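Local structure of 1-Cys peroxiredoxin (Vibrio vulnificus MO6-24/O, 5K2I) at the interface of chains A and B. The protein is a 1-Cys peroxiredoxin that reduces peroxides such as hydrogen peroxide and scavenges nitric oxide. Coordinates in Å, arbitrary orientation; residue numbers count along the deposited sequence, not the author numbering. Chains: chain A/B, 1-Cys peroxiredoxin.

The interface of chains A and B. Residues chain A 41, 45-46, 114, 117, 124; chain B 143-145.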
ATOM      1  N   PRO A  41      -7.843  -7.267   1.964  1.00  7.67           N
ATOM      2  CA  PRO A  41      -8.922  -6.427   2.481  1.00  8.47           C
ATOM      3  C   PRO A  41     -10.202  -6.558   1.680  1.00  7.75           C
ATOM      4  O   PRO A  41     -11.279  -6.195   2.170  1.00  9.19           O
ATOM      5  CB  PRO A  41      -8.367  -5.005   2.343  1.00  9.86           C
ATOM      6  CG  PRO A  41      -6.878  -5.177   2.225  1.00 12.32           C
ATOM      7  CD  PRO A  41      -6.711  -6.461   1.470  1.00 10.47           C
ATOM      8  N   THR A  45      -9.825  -5.936  -4.892  1.00 11.37           N
ATOM      9  CA  THR A  45      -9.081  -4.739  -4.483  1.00 11.71           C
ATOM     10  C   THR A  45      -7.603  -4.880  -4.845  1.00 12.73           C
ATOM     11  O   THR A  45      -7.090  -5.987  -5.018  1.00 14.03           O
ATOM     12  CB  THR A  45      -9.220  -4.424  -2.954  1.00 12.00           C
ATOM     13  OG1 THR A  45      -8.534  -5.413  -2.174  1.00 14.27           O
ATOM     14  CG2 THR A  45     -10.677  -4.322  -2.555  1.00 14.71           C
ATOM     15  N   PRO A  46      -6.903  -3.750  -4.975  1.00 12.90           N
ATOM     16  CA  PRO A  46      -5.503  -3.889  -5.375  1.00 16.69           C
ATOM     17  C   PRO A  46      -4.605  -4.223  -4.193  1.00 18.63           C
ATOM     18  O   PRO A  46      -4.741  -3.667  -3.095  1.00 18.45           O
ATOM     19  CB  PRO A  46      -5.172  -2.526  -5.982  1.00 18.09           C
ATOM     20  CG  PRO A  46      -6.148  -1.583  -5.384  1.00 15.24           C
ATOM     21  CD  PRO A  46      -7.387  -2.360  -5.034  1.00 14.31           C
ATOM     22  N   THR A 114     -12.019   0.078   7.300  1.00 10.19           N
ATOM     23  CA  THR A 114     -11.800   0.822   6.058  1.00 11.14           C
ATOM     24  C   THR A 114     -12.796   1.964   5.910  1.00 13.07           C
ATOM     25  O   THR A 114     -12.849   2.618   4.864  1.00 12.68           O
ATOM     26  CB  THR A 114     -11.888  -0.076   4.815  1.00 10.30           C
ATOM     27  OG1 THR A 114     -13.250  -0.458   4.579  1.00 10.65           O
ATOM     28  CG2 THR A 114     -11.030  -1.316   4.995  1.00 10.10           C
ATOM     29  N   PHE A 117     -15.009   3.031   2.701  1.00  9.35           N
ATOM     30  CA  PHE A 117     -14.670   2.180   1.570  1.00 11.31           C
ATOM     31  C   PHE A 117     -15.453   0.871   1.627  1.00  9.40           C
ATOM     32  O   PHE A 117     -16.107   0.483   0.658  1.00  9.76           O
ATOM     33  CB  PHE A 117     -13.170   1.866   1.521  1.00 10.52           C
ATOM     34  CG  PHE A 117     -12.837   0.770   0.554  1.00  9.79           C
ATOM     35  CD1 PHE A 117     -12.813   1.018  -0.806  1.00  9.25           C
ATOM     36  CD2 PHE A 117     -12.601  -0.525   1.006  1.00  9.23           C
ATOM     37  CE1 PHE A 117     -12.539   0.006  -1.709  1.00 10.89           C
ATOM     38  CE2 PHE A 117     -12.336  -1.553   0.111  1.00  9.60           C
ATOM     39  CZ  PHE A 117     -12.304  -1.288  -1.248  1.00 11.92           C
ATOM     40  N   ARG A 124      -4.001  -7.545   5.545  1.00  7.15           N
ATOM     41  CA  ARG A 124      -3.253  -8.492   4.723  1.00  7.14           C
ATOM     42  C   ARG A 124      -2.339  -9.337   5.590  1.00  7.00           C
ATOM     43  O   ARG A 124      -1.566  -8.803   6.376  1.00  9.02           O
ATOM     44  CB  ARG A 124      -2.417  -7.754   3.677  1.00  7.97           C
ATOM     45  CG  ARG A 124      -3.249  -7.006   2.664  1.00  9.14           C
ATOM     46  CD  ARG A 124      -2.381  -6.357   1.586  1.00 10.15           C
ATOM     47  NE  ARG A 124      -3.194  -5.554   0.677  1.00 11.18           N
ATOM     48  CZ  ARG A 124      -3.512  -4.284   0.902  1.00 13.47           C
ATOM     49  NH1 ARG A 124      -3.083  -3.677   2.000  1.00 16.60           N
ATOM     50  NH2 ARG A 124      -4.268  -3.619   0.036  1.00 13.61           N
TER
ATOM     51  N   LYS B 143      -5.944   2.568   3.742  1.00 17.86           N
ATOM     52  CA  LYS B 143      -6.953   1.644   4.265  1.00 14.72           C
ATOM     53  C   LYS B 143      -8.258   1.765   3.481  1.00 20.95           C
ATOM     54  O   LYS B 143      -9.032   0.804   3.390  1.00 17.20           O
ATOM     55  CB  LYS B 143      -7.194   1.898   5.752  1.00 16.56           C
ATOM     56  CG  LYS B 143      -6.021   1.512   6.629  1.00 24.59           C
ATOM     57  CD  LYS B 143      -6.264   1.897   8.079  1.00 32.95           C
ATOM     58  CE  LYS B 143      -5.050   1.571   8.937  1.00 34.13           C
ATOM     59  NZ  LYS B 143      -5.241   2.008  10.346  1.00 44.59           N
ATOM     60  N   SER B 144      -8.488   2.943   2.901  1.00 17.51           N
ATOM     61  CA  SER B 144      -9.707   3.190   2.132  1.00 15.09           C
ATOM     62  C   SER B 144      -9.440   3.322   0.629  1.00 14.46           C
ATOM     63  O   SER B 144     -10.310   3.739  -0.138  1.00 14.08           O
ATOM     64  CB  SER B 144     -10.401   4.440   2.655  1.00 19.19           C
ATOM     65  OG  SER B 144     -10.649   4.311   4.046  1.00 20.48           O
ATOM     66  N   PHE B 145      -8.228   2.954   0.220  1.00 13.43           N
ATOM     67  CA  PHE B 145      -7.813   2.936  -1.180  1.00 14.62           C
ATOM     68  C   PHE B 145      -7.960   4.298  -1.855  1.00 14.63           C
ATOM     69  O   PHE B 145      -8.234   4.383  -3.047  1.00 16.41           O
ATOM     70  CB  PHE B 145      -8.583   1.849  -1.943  1.00 12.92           C
ATOM     71  CG  PHE B 145      -8.281   0.465  -1.452  1.00 13.22           C
ATOM     72  CD1 PHE B 145      -7.188  -0.224  -1.932  1.00 13.68           C
ATOM     73  CD2 PHE B 145      -9.068  -0.132  -0.481  1.00 12.06           C
ATOM     74  CE1 PHE B 145      -6.891  -1.494  -1.470  1.00 13.16           C
ATOM     75  CE2 PHE B 145      -8.778  -1.406  -0.016  1.00 15.21           C
ATOM     76  CZ  PHE B 145      -7.695  -2.086  -0.517  1.00 13.79           C
TER
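B:Phe145 lays its ring between A:Phe117 on one side and A:Thr45 and A:Pro46 on the other. Its CG lies anti to the carbonyl carbon (chi1 -64°), which sends the ring into chain A. B:Phe145 CD2 lies over the centre of one A:Phe117 face, 3.4 Å above the plane. The ring planes are about 47° apart, so the CD2 side leans over that face in a tilted packing, neither parallel nor T-shaped. The far end of the same ring meets A:Thr45, whose CB lies 3.7 Å from B:Phe145 CZ. The CD and CG of A:Pro46 lie against the CD1/CE1 edge. A:Pro46 O also approaches B:Phe145 CE1, at 3.5 Å.

A:Arg124 comes tip to tip with the ring. Its NH2 is 3.7 Å from B:Phe145 CE1, and the guanidinium is steeply turned against the ring plane. This is a van der Waals contact, not a stack. A:Arg124 NH2 also donates to A:Pro46 O, 3.2 Å away. The donor lies in the carbonyl plane, but the oxygen is tilted from the guanidinium plane and the bond is bent, hence modest. A:Pro41 CG sits over one guanidinium face and helps fix its rotation.

At the other end of the patch, B:Ser144 OG donates to the backbone A:Thr114 O at 2.9 Å. The hydroxyl approaches from above the carbonyl plane. B:Lys143 O lies 3.3 Å from A:Thr114 CB. Thus B:Lys143 meets the threonine side chain and B:Ser144 its carbonyl.

A:Phe117 CG is anti to the backbone N (chi1 168°), which turns one ring face toward B:Phe145. Its CB packs on B:Ser144 CA, 3.8 Å away. A:Thr114 OG1 lies in plane at the edge of that ring.

B:Ser144 ends the 3-10 helix 142-144, and B:Phe145 follows in the loop. A:Pro41 and A:Thr45 belong to the peroxiredoxin PXXXTXXC motif, which ends at the peroxidatic cysteine. A:Arg124, just before strand 125-130, is the conserved active-site arginine of peroxiredoxins. In the deposited two-fold pair, the partner chain packs beside the active site, and a twin patch lies across the axis. If this is the biological dimer, it probably helps to shape that site.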